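Long-range contact in microtubule-associated serine/threonine-protein kinase 4 (Homo sapiens, PDB 2W7R), which is a protein-serine/threonine kinase whose PDZ domain, the part in this crystal, probably binds short peptide motifs of partner proteins: residues 5-10 with 82-87. Sequence-based numbering, arbitrary orientation.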
ATOM      1  N   ILE A   5      -2.087   1.234 -17.771  1.00 37.50           N
ATOM      2  CA  ILE A   5      -1.877  -0.194 -17.952  1.00 36.06           C
ATOM      3  C   ILE A   5      -3.014  -0.736 -18.803  1.00 37.66           C
ATOM      4  O   ILE A   5      -4.180  -0.610 -18.439  1.00 33.70           O
ATOM      5  CB  ILE A   5      -1.887  -0.949 -16.609  1.00 44.73           C
ATOM      6  CG1 ILE A   5      -0.910  -0.311 -15.617  1.00 41.65           C
ATOM      7  CG2 ILE A   5      -1.565  -2.427 -16.830  1.00 46.52           C
ATOM      8  CD1 ILE A   5       0.538  -0.564 -15.933  1.00 52.06           C
ATOM      9  N   VAL A   6      -2.682  -1.331 -19.940  1.00 37.59           N
ATOM     10  CA  VAL A   6      -3.709  -1.899 -20.799  1.00 40.40           C
ATOM     11  C   VAL A   6      -3.777  -3.405 -20.610  1.00 41.05           C
ATOM     12  O   VAL A   6      -2.783  -4.109 -20.779  1.00 48.09           O
ATOM     13  CB  VAL A   6      -3.461  -1.560 -22.274  1.00 45.25           C
ATOM     14  CG1 VAL A   6      -4.553  -2.159 -23.149  1.00 38.06           C
ATOM     15  CG2 VAL A   6      -3.399  -0.047 -22.453  1.00 53.03           C
ATOM     16  N   ILE A   7      -4.951  -3.899 -20.243  1.00 33.92           N
ATOM     17  CA  ILE A   7      -5.116  -5.320 -19.998  1.00 37.42           C
ATOM     18  C   ILE A   7      -6.044  -5.924 -21.044  1.00 41.59           C
ATOM     19  O   ILE A   7      -7.192  -5.500 -21.187  1.00 35.75           O
ATOM     20  CB  ILE A   7      -5.669  -5.594 -18.584  1.00 34.89           C
ATOM     21  CG1 ILE A   7      -4.807  -4.899 -17.527  1.00 31.89           C
ATOM     22  CG2 ILE A   7      -5.733  -7.094 -18.325  1.00 36.60           C
ATOM     23  CD1 ILE A   7      -5.378  -4.994 -16.113  1.00 33.92           C
ATOM     24  N   HIS A   8      -5.533  -6.906 -21.785  1.00 33.74           N
ATOM     25  CA  HIS A   8      -6.333  -7.614 -22.774  1.00 37.34           C
ATOM     26  C   HIS A   8      -6.793  -8.941 -22.192  1.00 41.30           C
ATOM     27  O   HIS A   8      -5.972  -9.766 -21.788  1.00 41.50           O
ATOM     28  CB  HIS A   8      -5.524  -7.887 -24.043  1.00 38.17           C
ATOM     29  CG  HIS A   8      -4.960  -6.660 -24.685  1.00 39.00           C
ATOM     30  ND1 HIS A   8      -5.592  -6.006 -25.720  1.00 44.32           N
ATOM     31  CD2 HIS A   8      -3.814  -5.978 -24.453  1.00 47.68           C
ATOM     32  CE1 HIS A   8      -4.858  -4.973 -26.099  1.00 47.36           C
ATOM     33  NE2 HIS A   8      -3.775  -4.932 -25.344  1.00 48.88           N
ATOM     34  N   SER A   9      -8.106  -9.140 -22.156  1.00 43.32           N
ATOM     35  CA  SER A   9      -8.691 -10.383 -21.671  1.00 47.77           C
ATOM     36  C   SER A   9      -9.314 -11.159 -22.827  1.00 49.89           C
ATOM     37  O   SER A   9      -9.828 -10.564 -23.773  1.00 53.02           O
ATOM     38  CB  SER A   9      -9.755 -10.089 -20.611  1.00 51.20           C
ATOM     39  OG  SER A   9     -10.563 -11.228 -20.373  1.00 60.21           O
ATOM     40  N   SER A  10      -9.269 -12.486 -22.739  1.00 51.36           N
ATOM     41  CA  SER A  10      -9.850 -13.345 -23.769  1.00 64.08           C
ATOM     42  C   SER A  10     -11.296 -13.710 -23.443  1.00 67.95           C
ATOM     43  O   SER A  10     -12.022 -12.923 -22.833  1.00 71.73           O
ATOM     44  CB  SER A  10      -9.012 -14.615 -23.950  1.00 66.56           C
ATOM     45  OG  SER A  10      -8.929 -15.354 -22.743  1.00 63.54           O
ATOM     46  N   ASN A  82     -13.804  -6.734 -22.621  1.00 69.95           N
ATOM     47  CA  ASN A  82     -12.624  -7.494 -23.045  1.00 67.78           C
ATOM     48  C   ASN A  82     -11.277  -6.796 -22.853  1.00 55.29           C
ATOM     49  O   ASN A  82     -10.308  -7.413 -22.407  1.00 48.59           O
ATOM     50  CB  ASN A  82     -12.772  -7.948 -24.501  1.00 79.03           C
ATOM     51  CG  ASN A  82     -13.541  -9.250 -24.630  1.00 86.94           C
ATOM     52  OD1 ASN A  82     -13.877  -9.888 -23.631  1.00 89.81           O
ATOM     53  ND2 ASN A  82     -13.818  -9.654 -25.865  1.00 87.25           N
ATOM     54  N   LYS A  83     -11.209  -5.519 -23.211  1.00 42.76           N
ATOM     55  CA  LYS A  83     -10.000  -4.737 -22.989  1.00 33.75           C
ATOM     56  C   LYS A  83     -10.311  -3.620 -21.996  1.00 35.30           C
ATOM     57  O   LYS A  83     -11.366  -2.996 -22.080  1.00 42.42           O
ATOM     58  CB  LYS A  83      -9.484  -4.153 -24.303  1.00 43.17           C
ATOM     59  CG  LYS A  83      -8.158  -3.424 -24.169  1.00 50.75           C
ATOM     60  CD  LYS A  83      -7.655  -2.927 -25.517  1.00 59.94           C
ATOM     61  CE  LYS A  83      -8.577  -1.871 -26.103  1.00 66.15           C
ATOM     62  NZ  LYS A  83      -8.078  -1.363 -27.414  1.00 69.99           N
ATOM     63  N   VAL A  84      -9.402  -3.383 -21.055  1.00 31.01           N
ATOM     64  CA  VAL A  84      -9.567  -2.293 -20.094  1.00 29.72           C
ATOM     65  C   VAL A  84      -8.254  -1.547 -19.869  1.00 38.97           C
ATOM     66  O   VAL A  84      -7.177  -2.131 -19.922  1.00 35.45           O
ATOM     67  CB  VAL A  84     -10.104  -2.801 -18.740  1.00 29.10           C
ATOM     68  CG1 VAL A  84      -9.020  -3.564 -17.982  1.00 31.20           C
ATOM     69  CG2 VAL A  84     -10.626  -1.632 -17.896  1.00 33.69           C
ATOM     70  N   SER A  85      -8.354  -0.247 -19.623  1.00 32.67           N
ATOM     71  CA  SER A  85      -7.183   0.563 -19.355  1.00 29.64           C
ATOM     72  C   SER A  85      -7.242   1.008 -17.899  1.00 29.78           C
ATOM     73  O   SER A  85      -8.261   1.517 -17.456  1.00 35.35           O
ATOM     74  CB  SER A  85      -7.183   1.780 -20.279  1.00 46.87           C
ATOM     75  OG  SER A  85      -5.990   2.528 -20.146  1.00 62.86           O
ATOM     76  N   ILE A  86      -6.170   0.788 -17.147  1.00 28.49           N
ATOM     77  CA  ILE A  86      -6.152   1.201 -15.745  1.00 28.79           C
ATOM     78  C   ILE A  86      -4.997   2.160 -15.491  1.00 29.30           C
ATOM     79  O   ILE A  86      -3.834   1.822 -15.715  1.00 29.60           O
ATOM     80  CB  ILE A  86      -6.057  -0.011 -14.794  1.00 31.98           C
ATOM     81  CG1 ILE A  86      -7.227  -0.962 -15.039  1.00 36.32           C
ATOM     82  CG2 ILE A  86      -6.036   0.429 -13.332  1.00 29.19           C
ATOM     83  CD1 ILE A  86      -7.297  -2.096 -14.062  1.00 44.26           C
ATOM     84  N   THR A  87      -5.321   3.368 -15.039  1.00 25.95           N
ATOM     85  CA  THR A  87      -4.294   4.332 -14.692  1.00 25.59           C
ATOM     86  C   THR A  87      -3.977   4.184 -13.214  1.00 24.77           C
ATOM     87  O   THR A  87      -4.878   4.175 -12.375  1.00 25.91           O
ATOM     88  CB  THR A  87      -4.751   5.770 -14.979  1.00 26.64           C
ATOM     89  OG1 THR A  87      -5.223   5.865 -16.330  1.00 28.26           O
ATOM     90  CG2 THR A  87      -3.605   6.750 -14.765  1.00 32.57           C
TER
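Ile-5 O takes the amide N-H of Ile-86 at 2.8 Å from Ile-86 N to Ile-5 O, and the CA-H of Ser-85 also points at this oxygen. Ile-5 N returns a bond to Ile-86 O. The next hydrogen-bonded pair of this antiparallel ladder is Ile-7 with Val-84: the N-H of Ile-7 runs almost straight (179°) to Val-84 O, while Val-84 N reaches Ile-7 O over a longer 3.1 Å. Beyond the paired strands, Ser-9 N still bonds Asn-82 O, carrying the backbone pairing one step further into the loops.

On the face of Val-6, His-8, Lys-83 and Ser-85, the lysine does most of the touching. Lys-83 CG stands anti to its backbone N (chi1 -175°), where it lies 4.0 Å from Val-6 CG1. The next methylene, Lys-83 CD, rests obliquely against the His-8 ring, 3.5 Å from His-8 CE1, with the two side chains side by side and pointing the same way. The contact is made by the aliphatic part of the lysine; Lys-83 NZ stays 5.5 Å from His-8 ND1.

The other face is apolar. Ile-7 CB meets Val-84 CG1 at 4.0 Å, a methyl placed between backbone N and carbonyl carbon (chi1 73°), and further out the CD1 methyls of Ile-7 and Ile-86 touch. Phe-16 of strand 16-24 packs on both isoleucines, and helix 45-49 covers Ile-7 through Pro-45, Ala-46 and Ala-49. The contact thus joins the first and last strands of the PDZ fold: strand 5-8 forms an edge of the sheet within this chain, and strand 83-89 lies between it and strand 56-60.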